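Local coordinates for putative acyl-[acyl-carrier-protein]--UDP-N-acetylglucosamine O-acyltransferase (Bacteroides fragilis, PDB 4R36) that probably catalyses transfer of an acyl chain from acyl carrier protein to UDP-N-acetylglucosamine, the first step of lipid A synthesis, at residues K57-A62 / G73-P78; L89-E94 / R114-K119; I205-I210 / N227-Y232. All blocks are in the same frame, centred on the assembly; numbering follows the deposited sequence.

How the contacts relate
All three contacts belong to one subunit of a left-handed beta-helix trimer. Contact 1 joins neighbouring coils near the N-terminal end, and the side chain of its Asn61 is about 7 Å from a bound calcium ion. Contact 2, its centre 26 Å from that of contact 1, ties together two loops that leave the coils; it holds Leu89 and Lys90 of the UDP-N-acetylglucosamine site, with His138 about 4 Å from Thr116 between side chains. Contact 3 packs a helix of the C-terminal domain onto strand 206-210, in the sheet that also carries contact 1, 38 Å away between centres; Asn211 and Arg217, further residues of the nucleotide-sugar site, follow its strand.

Contact 1: K57-A62 / G73-P78; sequences KIMANA and GNTIFP
Residues 57-62 and 73-78 are equivalent pieces of successive coils in a left-handed beta-helix built from hexapeptide repeats, stacked as parallel strands with Lys57 beside Thr75 and Ile58 beside Ile76. Three backbone hydrogen bonds make the ladder: Lys57 N to Asn74 O, Ile76 N to Lys57 O, and Met59 N to Ile76 O, the last 2.8 Å long and almost straight at 172°. Lys57 O also meets Thr75 CA in a CA-H...O contact of 3.3 Å. The strands at 39-40 and 105-106 continue the stack beyond the pair.

Apolar contacts differ on the two faces. Ile58 and Ile76 point together to one face of the sheet, where Ile76 CG2 packs on Ala62 CB at 4.2 Å after the type II turn from Met59 to Ala62 has brought the alanine round. On the other face Lys57 and Thr75 run side by side, CB against CG2, before the extended lysine chain leads away. Past the strand ends, Met59 CB leans on Pro78 CD at 3.6 Å, and Leu65 and Asn63 of the second subunit pack against Met59 and Pro78 respectively, placing this corner at the trimer interface.

The aromatic contact is a Met-aromatic one. With CG of Met59 beside the backbone N (chi1 -55°) and chi2 extended, SD sits over one face of the Phe77 ring, which also has a cation-pi partner in Arg107. The sulfur lies 4.0 Å from the ring centroid and is displaced toward the rim, its closest ring carbon being Phe77 CD2 at 3.7 Å from Met59 SD.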
ATOM      1  N   LYS A  57     -17.712  10.846 -14.848  1.00 19.14           N
ATOM      2  CA  LYS A  57     -16.642  11.794 -14.786  1.00 20.12           C
ATOM      3  C   LYS A  57     -15.321  11.052 -14.672  1.00 21.31           C
ATOM      4  O   LYS A  57     -15.135  10.308 -13.711  1.00 19.52           O
ATOM      5  CB  LYS A  57     -16.868  12.693 -13.558  1.00 22.11           C
ATOM      6  CG  LYS A  57     -15.727  13.682 -13.338  1.00 29.98           C
ATOM      7  CD  LYS A  57     -16.087  14.759 -12.361  1.00 34.65           C
ATOM      8  CE  LYS A  57     -15.014  15.820 -12.423  1.00 44.49           C
ATOM      9  NZ  LYS A  57     -14.888  16.595 -11.162  1.00 50.47           N
ATOM     10  N   ILE A  58     -14.444  11.253 -15.628  1.00 19.39           N
ATOM     11  CA  ILE A  58     -13.182  10.564 -15.694  1.00 20.51           C
ATOM     12  C   ILE A  58     -12.143  11.638 -15.606  1.00 21.55           C
ATOM     13  O   ILE A  58     -11.968  12.439 -16.530  1.00 19.33           O
ATOM     14  CB  ILE A  58     -13.044   9.767 -16.980  1.00 22.00           C
ATOM     15  CG1 ILE A  58     -14.264   8.882 -17.127  1.00 21.64           C
ATOM     16  CG2 ILE A  58     -11.740   9.015 -17.008  1.00 22.49           C
ATOM     17  CD1 ILE A  58     -14.201   7.917 -18.285  1.00 24.34           C
ATOM     18  N   MET A  59     -11.397  11.636 -14.497  1.00 18.69           N
ATOM     19  CA  MET A  59     -10.451  12.640 -14.232  1.00 19.40           C
ATOM     20  C   MET A  59      -9.107  12.407 -14.875  1.00 17.80           C
ATOM     21  O   MET A  59      -8.827  11.369 -15.417  1.00 20.60           O
ATOM     22  CB  MET A  59     -10.298  12.870 -12.686  1.00 19.95           C
ATOM     23  CG  MET A  59     -11.648  13.168 -12.082  1.00 21.14           C
ATOM     24  SD  MET A  59     -11.715  13.347 -10.300  1.00 20.24           S
ATOM     25  CE  MET A  59     -10.720  14.807 -10.092  1.00 23.89           C
ATOM     26  N   ALA A  60      -8.264  13.406 -14.772  1.00 17.81           N
ATOM     27  CA  ALA A  60      -6.982  13.431 -15.484  1.00 19.50           C
ATOM     28  C   ALA A  60      -6.089  12.276 -15.212  1.00 23.29           C
ATOM     29  O   ALA A  60      -5.960  11.811 -14.073  1.00 24.66           O
ATOM     30  CB  ALA A  60      -6.251  14.723 -15.211  1.00 20.48           C
ATOM     31  N   ASN A  61      -5.425  11.817 -16.260  1.00 23.37           N
ATOM     32  CA  ASN A  61      -4.439  10.758 -16.184  1.00 22.96           C
ATOM     33  C   ASN A  61      -5.019   9.405 -15.754  1.00 22.72           C
ATOM     34  O   ASN A  61      -4.296   8.582 -15.322  1.00 23.30           O
ATOM     35  CB  ASN A  61      -3.240  11.150 -15.297  1.00 27.44           C
ATOM     36  CG  ASN A  61      -2.433  12.370 -15.864  1.00 30.52           C
ATOM     37  OD1 ASN A  61      -1.510  12.218 -16.689  1.00 31.04           O
ATOM     38  ND2 ASN A  61      -2.786  13.563 -15.402  1.00 25.85           N
ATOM     39  N   ALA A  62      -6.306   9.164 -15.921  1.00 19.56           N
ATOM     40  CA  ALA A  62      -6.889   7.872 -15.670  1.00 19.78           C
ATOM     41  C   ALA A  62      -6.745   7.057 -16.949  1.00 21.16           C
ATOM     42  O   ALA A  62      -6.632   7.649 -18.050  1.00 20.05           O
ATOM     43  CB  ALA A  62      -8.342   8.014 -15.262  1.00 20.43           C
ATOM     44  N   GLY A  73     -22.988   7.213 -14.036  1.00 21.07           N
ATOM     45  CA  GLY A  73     -22.925   8.003 -12.827  1.00 20.79           C
ATOM     46  C   GLY A  73     -21.637   7.827 -11.967  1.00 19.20           C
ATOM     47  O   GLY A  73     -21.599   8.212 -10.822  1.00 19.44           O
ATOM     48  N   ASN A  74     -20.611   7.220 -12.525  1.00 17.97           N
ATOM     49  CA  ASN A  74     -19.381   6.975 -11.762  1.00 18.08           C
ATOM     50  C   ASN A  74     -18.448   8.165 -11.794  1.00 20.43           C
ATOM     51  O   ASN A  74     -18.503   9.008 -12.716  1.00 19.43           O
ATOM     52  CB  ASN A  74     -18.664   5.827 -12.412  1.00 15.52           C
ATOM     53  CG  ASN A  74     -19.483   4.557 -12.397  1.00 16.83           C
ATOM     54  OD1 ASN A  74     -19.633   3.886 -11.343  1.00 15.94           O
ATOM     55  ND2 ASN A  74     -20.059   4.215 -13.548  1.00 17.44           N
ATOM     56  N   THR A  75     -17.543   8.247 -10.814  1.00 20.28           N
ATOM     57  CA  THR A  75     -16.386   9.151 -10.926  1.00 18.86           C
ATOM     58  C   THR A  75     -15.112   8.364 -10.787  1.00 18.22           C
ATOM     59  O   THR A  75     -14.978   7.555  -9.831  1.00 16.64           O
ATOM     60  CB  THR A  75     -16.410  10.224  -9.807  1.00 20.30           C
ATOM     61  OG1 THR A  75     -17.700  10.858  -9.744  1.00 23.36           O
ATOM     62  CG2 THR A  75     -15.378  11.269  -9.976  1.00 21.76           C
ATOM     63  N   ILE A  76     -14.223   8.548 -11.744  1.00 16.49           N
ATOM     64  CA  ILE A  76     -12.958   7.797 -11.820  1.00 17.83           C
ATOM     65  C   ILE A  76     -11.893   8.836 -11.656  1.00 19.86           C
ATOM     66  O   ILE A  76     -11.726   9.769 -12.486  1.00 18.72           O
ATOM     67  CB  ILE A  76     -12.904   6.962 -13.121  1.00 19.05           C
ATOM     68  CG1 ILE A  76     -14.059   5.943 -13.070  1.00 20.70           C
ATOM     69  CG2 ILE A  76     -11.574   6.283 -13.300  1.00 17.18           C
ATOM     70  CD1 ILE A  76     -14.181   5.204 -14.361  1.00 24.26           C
ATOM     71  N   PHE A  77     -11.113   8.689 -10.564  1.00 18.49           N
ATOM     72  CA  PHE A  77     -10.158   9.662 -10.175  1.00 17.39           C
ATOM     73  C   PHE A  77      -8.854   9.522 -10.873  1.00 16.38           C
ATOM     74  O   PHE A  77      -8.545   8.473 -11.464  1.00 15.25           O
ATOM     75  CB  PHE A  77      -9.991   9.622  -8.625  1.00 17.38           C
ATOM     76  CG  PHE A  77     -11.111  10.269  -7.901  1.00 17.86           C
ATOM     77  CD1 PHE A  77     -12.401   9.696  -7.889  1.00 15.99           C
ATOM     78  CD2 PHE A  77     -10.920  11.446  -7.223  1.00 19.45           C
ATOM     79  CE1 PHE A  77     -13.431  10.305  -7.216  1.00 18.90           C
ATOM     80  CE2 PHE A  77     -11.970  12.030  -6.518  1.00 21.02           C
ATOM     81  CZ  PHE A  77     -13.218  11.461  -6.528  1.00 19.02           C
ATOM     82  N   PRO A  78      -7.984  10.543 -10.748  1.00 16.93           N
ATOM     83  CA  PRO A  78      -6.677  10.471 -11.449  1.00 16.78           C
ATOM     84  C   PRO A  78      -5.824   9.258 -11.167  1.00 17.92           C
ATOM     85  O   PRO A  78      -5.690   8.858  -9.974  1.00 16.14           O
ATOM     86  CB  PRO A  78      -5.934  11.725 -10.972  1.00 16.59           C
ATOM     87  CG  PRO A  78      -7.065  12.656 -10.679  1.00 18.88           C
ATOM     88  CD  PRO A  78      -8.099  11.783  -9.991  1.00 17.40           C
TER

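Contact 2: L89-E94 / R114-K119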
ATOM      1  N   LEU A  89      -0.190 -15.278 -13.751  1.00 25.48           N
ATOM      2  CA  LEU A  89       0.633 -15.848 -14.787  1.00 29.72           C
ATOM      3  C   LEU A  89      -0.046 -16.980 -15.540  1.00 29.98           C
ATOM      4  O   LEU A  89       0.455 -17.385 -16.567  1.00 27.49           O
ATOM      5  CB  LEU A  89       1.966 -16.314 -14.236  1.00 32.29           C
ATOM      6  CG  LEU A  89       2.770 -15.085 -13.756  1.00 31.66           C
ATOM      7  CD1 LEU A  89       3.943 -15.502 -12.900  1.00 37.29           C
ATOM      8  CD2 LEU A  89       3.230 -14.189 -14.933  1.00 37.34           C
ATOM      9  N   LYS A  90      -1.181 -17.480 -15.050  1.00 28.13           N
ATOM     10  CA  LYS A  90      -1.973 -18.424 -15.844  1.00 30.92           C
ATOM     11  C   LYS A  90      -2.718 -17.778 -17.010  1.00 28.46           C
ATOM     12  O   LYS A  90      -3.214 -18.476 -17.907  1.00 27.49           O
ATOM     13  CB  LYS A  90      -2.940 -19.190 -14.963  1.00 32.11           C
ATOM     14  CG  LYS A  90      -2.237 -20.078 -13.944  1.00 31.70           C
ATOM     15  CD  LYS A  90      -3.213 -20.969 -13.191  1.00 37.05           C
ATOM     16  CE  LYS A  90      -4.334 -20.213 -12.500  1.00 37.49           C
ATOM     17  NZ  LYS A  90      -3.822 -19.216 -11.499  1.00 40.15           N
ATOM     18  N   PHE A  91      -2.781 -16.443 -17.036  1.00 26.24           N
ATOM     19  CA  PHE A  91      -3.432 -15.739 -18.121  1.00 23.59           C
ATOM     20  C   PHE A  91      -2.675 -16.001 -19.414  1.00 25.78           C
ATOM     21  O   PHE A  91      -1.473 -15.877 -19.427  1.00 25.41           O
ATOM     22  CB  PHE A  91      -3.470 -14.240 -17.838  1.00 22.58           C
ATOM     23  CG  PHE A  91      -4.071 -13.416 -18.901  1.00 19.41           C
ATOM     24  CD1 PHE A  91      -5.433 -13.404 -19.087  1.00 18.95           C
ATOM     25  CD2 PHE A  91      -3.261 -12.559 -19.681  1.00 20.29           C
ATOM     26  CE1 PHE A  91      -6.001 -12.612 -20.096  1.00 19.90           C
ATOM     27  CE2 PHE A  91      -3.832 -11.756 -20.661  1.00 20.89           C
ATOM     28  CZ  PHE A  91      -5.225 -11.764 -20.855  1.00 20.31           C
ATOM     29  N   LYS A  92      -3.397 -16.305 -20.497  1.00 23.91           N
ATOM     30  CA  LYS A  92      -2.765 -16.600 -21.804  1.00 27.50           C
ATOM     31  C   LYS A  92      -3.371 -15.758 -22.905  1.00 25.92           C
ATOM     32  O   LYS A  92      -3.358 -16.180 -24.015  1.00 28.11           O
ATOM     33  CB  LYS A  92      -3.040 -18.044 -22.228  1.00 29.65           C
ATOM     34  CG  LYS A  92      -2.715 -19.113 -21.244  1.00 39.35           C
ATOM     35  CD  LYS A  92      -1.211 -19.184 -21.067  1.00 49.72           C
ATOM     36  CE  LYS A  92      -0.798 -20.489 -20.392  1.00 58.81           C
ATOM     37  NZ  LYS A  92       0.406 -20.219 -19.558  1.00 61.63           N
ATOM     38  N   GLY A  93      -3.863 -14.565 -22.613  1.00 24.01           N
ATOM     39  CA  GLY A  93      -4.334 -13.633 -23.614  1.00 24.61           C
ATOM     40  C   GLY A  93      -5.788 -13.845 -23.995  1.00 23.89           C
ATOM     41  O   GLY A  93      -6.276 -13.170 -24.898  1.00 22.61           O
ATOM     42  N   GLU A  94      -6.505 -14.722 -23.302  1.00 21.90           N
ATOM     43  CA  GLU A  94      -7.956 -14.872 -23.500  1.00 22.76           C
ATOM     44  C   GLU A  94      -8.685 -13.559 -23.367  1.00 23.13           C
ATOM     45  O   GLU A  94      -8.222 -12.640 -22.666  1.00 20.40           O
ATOM     46  CB  GLU A  94      -8.561 -15.941 -22.545  1.00 23.04           C
ATOM     47  CG  GLU A  94      -8.460 -15.655 -21.035  1.00 20.52           C
ATOM     48  CD  GLU A  94      -7.199 -16.172 -20.374  1.00 23.31           C
ATOM     49  OE1 GLU A  94      -6.153 -16.292 -21.045  1.00 21.98           O
ATOM     50  OE2 GLU A  94      -7.219 -16.441 -19.101  1.00 21.48           O
ATOM     51  N   ARG A 114      -8.957  -6.889 -15.648  1.00 17.88           N
ATOM     52  CA  ARG A 114      -9.889  -7.763 -16.284  1.00 17.64           C
ATOM     53  C   ARG A 114      -9.713  -9.210 -15.925  1.00 18.46           C
ATOM     54  O   ARG A 114      -8.724  -9.631 -15.259  1.00 18.93           O
ATOM     55  CB  ARG A 114      -9.895  -7.552 -17.818  1.00 18.89           C
ATOM     56  CG  ARG A 114      -8.666  -7.940 -18.626  1.00 20.74           C
ATOM     57  CD  ARG A 114      -8.983  -7.491 -20.070  1.00 19.80           C
ATOM     58  NE  ARG A 114      -7.937  -7.710 -21.071  1.00 19.93           N
ATOM     59  CZ  ARG A 114      -7.812  -8.774 -21.875  1.00 20.77           C
ATOM     60  NH1 ARG A 114      -8.557  -9.824 -21.753  1.00 21.06           N
ATOM     61  NH2 ARG A 114      -6.846  -8.803 -22.784  1.00 21.42           N
ATOM     62  N   GLY A 115     -10.665 -10.011 -16.349  1.00 17.87           N
ATOM     63  CA  GLY A 115     -10.744 -11.424 -15.918  1.00 17.53           C
ATOM     64  C   GLY A 115      -9.778 -12.412 -16.620  1.00 19.67           C
ATOM     65  O   GLY A 115      -9.019 -12.037 -17.511  1.00 16.89           O
ATOM     66  N   THR A 116      -9.847 -13.672 -16.197  1.00 19.43           N
ATOM     67  CA  THR A 116      -9.126 -14.778 -16.835  1.00 20.57           C
ATOM     68  C   THR A 116     -10.177 -15.818 -17.293  1.00 21.24           C
ATOM     69  O   THR A 116     -11.361 -15.689 -16.994  1.00 19.75           O
ATOM     70  CB  THR A 116      -8.179 -15.499 -15.883  1.00 20.51           C
ATOM     71  OG1 THR A 116      -8.923 -16.192 -14.858  1.00 19.52           O
ATOM     72  CG2 THR A 116      -7.175 -14.572 -15.293  1.00 20.82           C
ATOM     73  N   ALA A 117      -9.722 -16.899 -17.920  1.00 21.93           N
ATOM     74  CA  ALA A 117     -10.611 -17.999 -18.308  1.00 21.35           C
ATOM     75  C   ALA A 117     -11.309 -18.645 -17.125  1.00 24.03           C
ATOM     76  O   ALA A 117     -12.286 -19.338 -17.283  1.00 19.81           O
ATOM     77  CB  ALA A 117      -9.818 -19.061 -19.050  1.00 24.73           C
ATOM     78  N   ALA A 118     -10.780 -18.484 -15.928  1.00 21.37           N
ATOM     79  CA  ALA A 118     -11.456 -19.019 -14.724  1.00 21.94           C
ATOM     80  C   ALA A 118     -12.885 -18.538 -14.545  1.00 22.87           C
ATOM     81  O   ALA A 118     -13.664 -19.217 -13.884  1.00 22.27           O
ATOM     82  CB  ALA A 118     -10.633 -18.661 -13.440  1.00 23.66           C
ATOM     83  N   LYS A 119     -13.177 -17.333 -15.016  1.00 19.20           N
ATOM     84  CA  LYS A 119     -14.494 -16.762 -15.017  1.00 20.74           C
ATOM     85  C   LYS A 119     -14.678 -15.882 -16.261  1.00 22.14           C
ATOM     86  O   LYS A 119     -15.552 -16.143 -17.081  1.00 20.67           O
ATOM     87  CB  LYS A 119     -14.789 -15.930 -13.736  1.00 20.67           C
ATOM     88  CG  LYS A 119     -16.226 -15.428 -13.701  1.00 22.18           C
ATOM     89  CD  LYS A 119     -16.585 -14.622 -12.462  1.00 22.00           C
ATOM     90  CE  LYS A 119     -17.972 -14.051 -12.593  1.00 22.30           C
ATOM     91  NZ  LYS A 119     -18.431 -13.289 -11.394  1.00 22.07           N
TER
HETATM   92  O   HOH W   1      -7.196 -10.654 -24.827  1.00 32.05           O
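Glu94 reaches residues 114-119 with both its carboxylate and its backbone carbonyl. OE2 accepts the backbone N-H of Ala117 at 2.8 Å, on the anti side of the carboxylate, and the same oxygen lies 3.5 Å from Thr116 CB. Some distance away along the second loop, Arg114 NH1 gives a hydrogen bond of 3.0 Å to Glu94 O; the acceptor lies near the guanidinium plane and the donor in the carbonyl plane. Phe91 lies beside this bond, its CZ edge toward one face of the guanidinium, 3.9 Å from Arg114 NH2, with the two planes 85° apart.

The second shell fixes these groups. The other carboxylate oxygen, Glu94 OE1, takes the N-H of Lys92 on its syn side at 2.8 Å, so the two oxygens bind one backbone N-H from each loop and the carboxylate is restrained against rotation. A turn at chi2 (-89°) folds the Glu94 chain back toward Lys92. Gly93 N lies over the centre of one face of the Phe91 ring, while Gly93 O receives a water that in turn accepts from Arg114 NH2 at 2.8 Å. Ser96 is a further partner of Arg114 NH1. On the second loop, Thr116 OG1 accepts from Ala118 N in an ST turn and is also bonded to Asp139.

His138, together with Leu89 and Lys90 at the start of residues 89-94, binds UDP-N-acetylglucosamine, absent from this model; Thr116 packs on His138. This is thus a junction of two loops projecting from a left-handed beta-helix, bordering the nucleotide-sugar site of an LpxA acyltransferase.

Contact 3: I205-I210 / N227-Y232; sequences IAYSGI and NIHNAY
The imidazole of His229 carries Ile210 over one face: Ile210 CG1 stands 4.0 Å from the ring centroid, nearly along the ring normal, a CH-pi contact displaced slightly toward the rim. The rings of Tyr207 and Tyr232 have planes 29° apart, but with centroids separated by 5.9 Å they are offset so much that little of one lies over the other. Their real meeting is at the root of Tyr232, whose CB lies 3.5 Å from Tyr207 OH. Over the centre of one Tyr207 face sits the backbone N of Gly209, and Tyr236 of the same helix stacks on the Tyr207 ring. At the ring edge, in its plane, a water is hydrogen-bonded to Tyr207 OH at 2.7 Å; its link onward to His229 NE2 is weak.

Ile210 is the strand's main apolar contact with the helix. Its CD1 touches Tyr232 CD2 at 3.6 Å and Ile228 CG2 at 4.0 Å, so that one isoleucine bridges three residues of the helix. Its chi1 sets CG1 over the imidazole, and a chi2 of -46° turns CD1 toward Ile228 and Tyr232. No hydrogen bond joins the two segments directly; the polar end of Tyr232 instead donates to Pro196 O, anchoring the far end of its ring.

Leu215 of helix 212-217 packs on both Ile210 and Ile228, while helix 257-267 lies against Ile228 and Tyr232. Strand 206-210 is paired antiparallel with 198-201, and helix 227-232 runs back along it at 152° with axes 8.6 Å apart. Such a helical C-terminal domain, packed on the last strand pair after the left-handed beta-helix, is characteristic of LpxA acyltransferases.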
ATOM      1  N   ILE A 205      -6.540 -12.686  12.542  1.00 15.99           N
ATOM      2  CA  ILE A 205      -7.884 -12.133  12.491  1.00 15.84           C
ATOM      3  C   ILE A 205      -8.874 -12.954  13.347  1.00 17.56           C
ATOM      4  O   ILE A 205      -8.698 -14.176  13.472  1.00 16.04           O
ATOM      5  CB  ILE A 205      -8.356 -12.040  11.005  1.00 15.86           C
ATOM      6  CG1 ILE A 205      -9.426 -10.970  10.890  1.00 18.74           C
ATOM      7  CG2 ILE A 205      -8.768 -13.393  10.432  1.00 17.26           C
ATOM      8  CD1 ILE A 205      -9.826 -10.634   9.458  1.00 19.60           C
ATOM      9  N   ALA A 206      -9.904 -12.306  13.851  1.00 17.01           N
ATOM     10  CA  ALA A 206     -10.852 -12.948  14.769  1.00 17.16           C
ATOM     11  C   ALA A 206     -12.138 -12.247  14.778  1.00 16.86           C
ATOM     12  O   ALA A 206     -12.204 -10.982  14.742  1.00 16.08           O
ATOM     13  CB  ALA A 206     -10.286 -12.941  16.182  1.00 18.88           C
ATOM     14  N   TYR A 207     -13.195 -13.040  14.963  1.00 15.13           N
ATOM     15  CA  TYR A 207     -14.483 -12.487  15.317  1.00 14.37           C
ATOM     16  C   TYR A 207     -14.395 -11.629  16.540  1.00 15.61           C
ATOM     17  O   TYR A 207     -13.817 -12.057  17.505  1.00 16.41           O
ATOM     18  CB  TYR A 207     -15.446 -13.653  15.575  1.00 16.12           C
ATOM     19  CG  TYR A 207     -16.674 -13.239  16.277  1.00 16.19           C
ATOM     20  CD1 TYR A 207     -17.691 -12.595  15.612  1.00 17.72           C
ATOM     21  CD2 TYR A 207     -16.820 -13.471  17.641  1.00 19.22           C
ATOM     22  CE1 TYR A 207     -18.857 -12.227  16.262  1.00 19.99           C
ATOM     23  CE2 TYR A 207     -18.004 -13.080  18.309  1.00 22.93           C
ATOM     24  CZ  TYR A 207     -19.002 -12.455  17.607  1.00 20.79           C
ATOM     25  OH  TYR A 207     -20.143 -12.043  18.253  1.00 20.37           O
ATOM     26  N   SER A 208     -14.880 -10.392  16.482  1.00 15.77           N
ATOM     27  CA  SER A 208     -14.647  -9.369  17.512  1.00 17.50           C
ATOM     28  C   SER A 208     -15.966  -8.703  17.865  1.00 16.69           C
ATOM     29  O   SER A 208     -15.995  -7.500  18.117  1.00 19.12           O
ATOM     30  CB  SER A 208     -13.646  -8.353  16.994  1.00 17.92           C
ATOM     31  OG  SER A 208     -12.384  -8.979  16.750  1.00 18.07           O
ATOM     32  N   GLY A 209     -17.062  -9.454  17.725  1.00 16.32           N
ATOM     33  CA  GLY A 209     -18.392  -9.001  18.069  1.00 19.25           C
ATOM     34  C   GLY A 209     -19.143  -8.599  16.837  1.00 20.03           C
ATOM     35  O   GLY A 209     -18.690  -8.852  15.712  1.00 20.07           O
ATOM     36  N   ILE A 210     -20.273  -7.938  17.050  1.00 22.05           N
ATOM     37  CA  ILE A 210     -21.175  -7.493  15.940  1.00 23.26           C
ATOM     38  C   ILE A 210     -20.977  -6.099  15.523  1.00 21.25           C
ATOM     39  O   ILE A 210     -20.637  -5.298  16.353  1.00 23.45           O
ATOM     40  CB  ILE A 210     -22.624  -7.617  16.438  1.00 26.85           C
ATOM     41  CG1 ILE A 210     -22.890  -9.036  16.783  1.00 27.60           C
ATOM     42  CG2 ILE A 210     -23.630  -7.135  15.416  1.00 33.68           C
ATOM     43  CD1 ILE A 210     -22.430 -10.015  15.775  1.00 24.54           C
ATOM     44  N   ASN A 227     -30.802 -10.528  18.016  1.00 21.99           N
ATOM     45  CA  ASN A 227     -30.858 -11.868  17.468  1.00 22.83           C
ATOM     46  C   ASN A 227     -29.560 -12.257  16.748  1.00 20.76           C
ATOM     47  O   ASN A 227     -29.105 -13.393  16.857  1.00 19.31           O
ATOM     48  CB  ASN A 227     -32.096 -12.037  16.549  1.00 23.67           C
ATOM     49  CG  ASN A 227     -33.453 -11.910  17.328  1.00 25.07           C
ATOM     50  OD1 ASN A 227     -33.496 -12.036  18.555  1.00 23.97           O
ATOM     51  ND2 ASN A 227     -34.530 -11.651  16.610  1.00 24.48           N
ATOM     52  N   ILE A 228     -29.024 -11.304  16.000  1.00 20.09           N
ATOM     53  CA  ILE A 228     -27.785 -11.520  15.282  1.00 19.08           C
ATOM     54  C   ILE A 228     -26.700 -11.797  16.328  1.00 19.77           C
ATOM     55  O   ILE A 228     -25.870 -12.722  16.187  1.00 14.94           O
ATOM     56  CB  ILE A 228     -27.446 -10.304  14.394  1.00 19.39           C
ATOM     57  CG1 ILE A 228     -28.427 -10.236  13.226  1.00 20.20           C
ATOM     58  CG2 ILE A 228     -25.984 -10.334  13.895  1.00 18.23           C
ATOM     59  CD1 ILE A 228     -28.412  -8.930  12.474  1.00 22.96           C
ATOM     60  N   HIS A 229     -26.728 -11.007  17.398  1.00 21.68           N
ATOM     61  CA  HIS A 229     -25.716 -11.172  18.430  1.00 24.81           C
ATOM     62  C   HIS A 229     -25.797 -12.542  19.062  1.00 21.01           C
ATOM     63  O   HIS A 229     -24.792 -13.252  19.226  1.00 18.24           O
ATOM     64  CB  HIS A 229     -25.862 -10.038  19.499  1.00 31.91           C
ATOM     65  CG  HIS A 229     -24.591  -9.777  20.213  1.00 44.97           C
ATOM     66  ND1 HIS A 229     -24.179  -8.521  20.586  1.00 58.56           N
ATOM     67  CD2 HIS A 229     -23.562 -10.614  20.494  1.00 52.98           C
ATOM     68  CE1 HIS A 229     -22.994  -8.610  21.165  1.00 61.42           C
ATOM     69  NE2 HIS A 229     -22.598  -9.872  21.119  1.00 55.50           N
ATOM     70  N   ASN A 230     -27.015 -12.964  19.374  1.00 18.78           N
ATOM     71  CA  ASN A 230     -27.247 -14.292  19.897  1.00 21.04           C
ATOM     72  C   ASN A 230     -26.871 -15.418  18.970  1.00 20.40           C
ATOM     73  O   ASN A 230     -26.279 -16.401  19.425  1.00 18.00           O
ATOM     74  CB  ASN A 230     -28.680 -14.434  20.395  1.00 24.16           C
ATOM     75  CG  ASN A 230     -28.891 -13.666  21.705  1.00 29.56           C
ATOM     76  OD1 ASN A 230     -27.933 -13.443  22.455  1.00 32.68           O
ATOM     77  ND2 ASN A 230     -30.103 -13.190  21.941  1.00 34.93           N
ATOM     78  N   ALA A 231     -27.124 -15.267  17.665  1.00 17.58           N
ATOM     79  CA  ALA A 231     -26.650 -16.300  16.746  1.00 17.09           C
ATOM     80  C   ALA A 231     -25.108 -16.447  16.811  1.00 16.37           C
ATOM     81  O   ALA A 231     -24.580 -17.559  16.858  1.00 17.14           O
ATOM     82  CB  ALA A 231     -27.101 -15.995  15.330  1.00 18.32           C
ATOM     83  N   TYR A 232     -24.396 -15.324  16.851  1.00 16.78           N
ATOM     84  CA  TYR A 232     -22.941 -15.408  16.917  1.00 16.98           C
ATOM     85  C   TYR A 232     -22.353 -15.828  18.232  1.00 16.61           C
ATOM     86  O   TYR A 232     -21.269 -16.418  18.259  1.00 17.27           O
ATOM     87  CB  TYR A 232     -22.293 -14.141  16.374  1.00 17.20           C
ATOM     88  CG  TYR A 232     -22.334 -14.103  14.866  1.00 14.95           C
ATOM     89  CD1 TYR A 232     -21.595 -14.982  14.119  1.00 15.11           C
ATOM     90  CD2 TYR A 232     -23.124 -13.161  14.184  1.00 13.86           C
ATOM     91  CE1 TYR A 232     -21.689 -15.010  12.718  1.00 15.01           C
ATOM     92  CE2 TYR A 232     -23.169 -13.110  12.795  1.00 13.40           C
ATOM     93  CZ  TYR A 232     -22.423 -14.035  12.058  1.00 15.25           C
ATOM     94  OH  TYR A 232     -22.398 -14.061  10.686  1.00 15.46           O
TER
HETATM   95  O   HOH W   2     -20.108 -12.163  20.922  1.00 31.20           O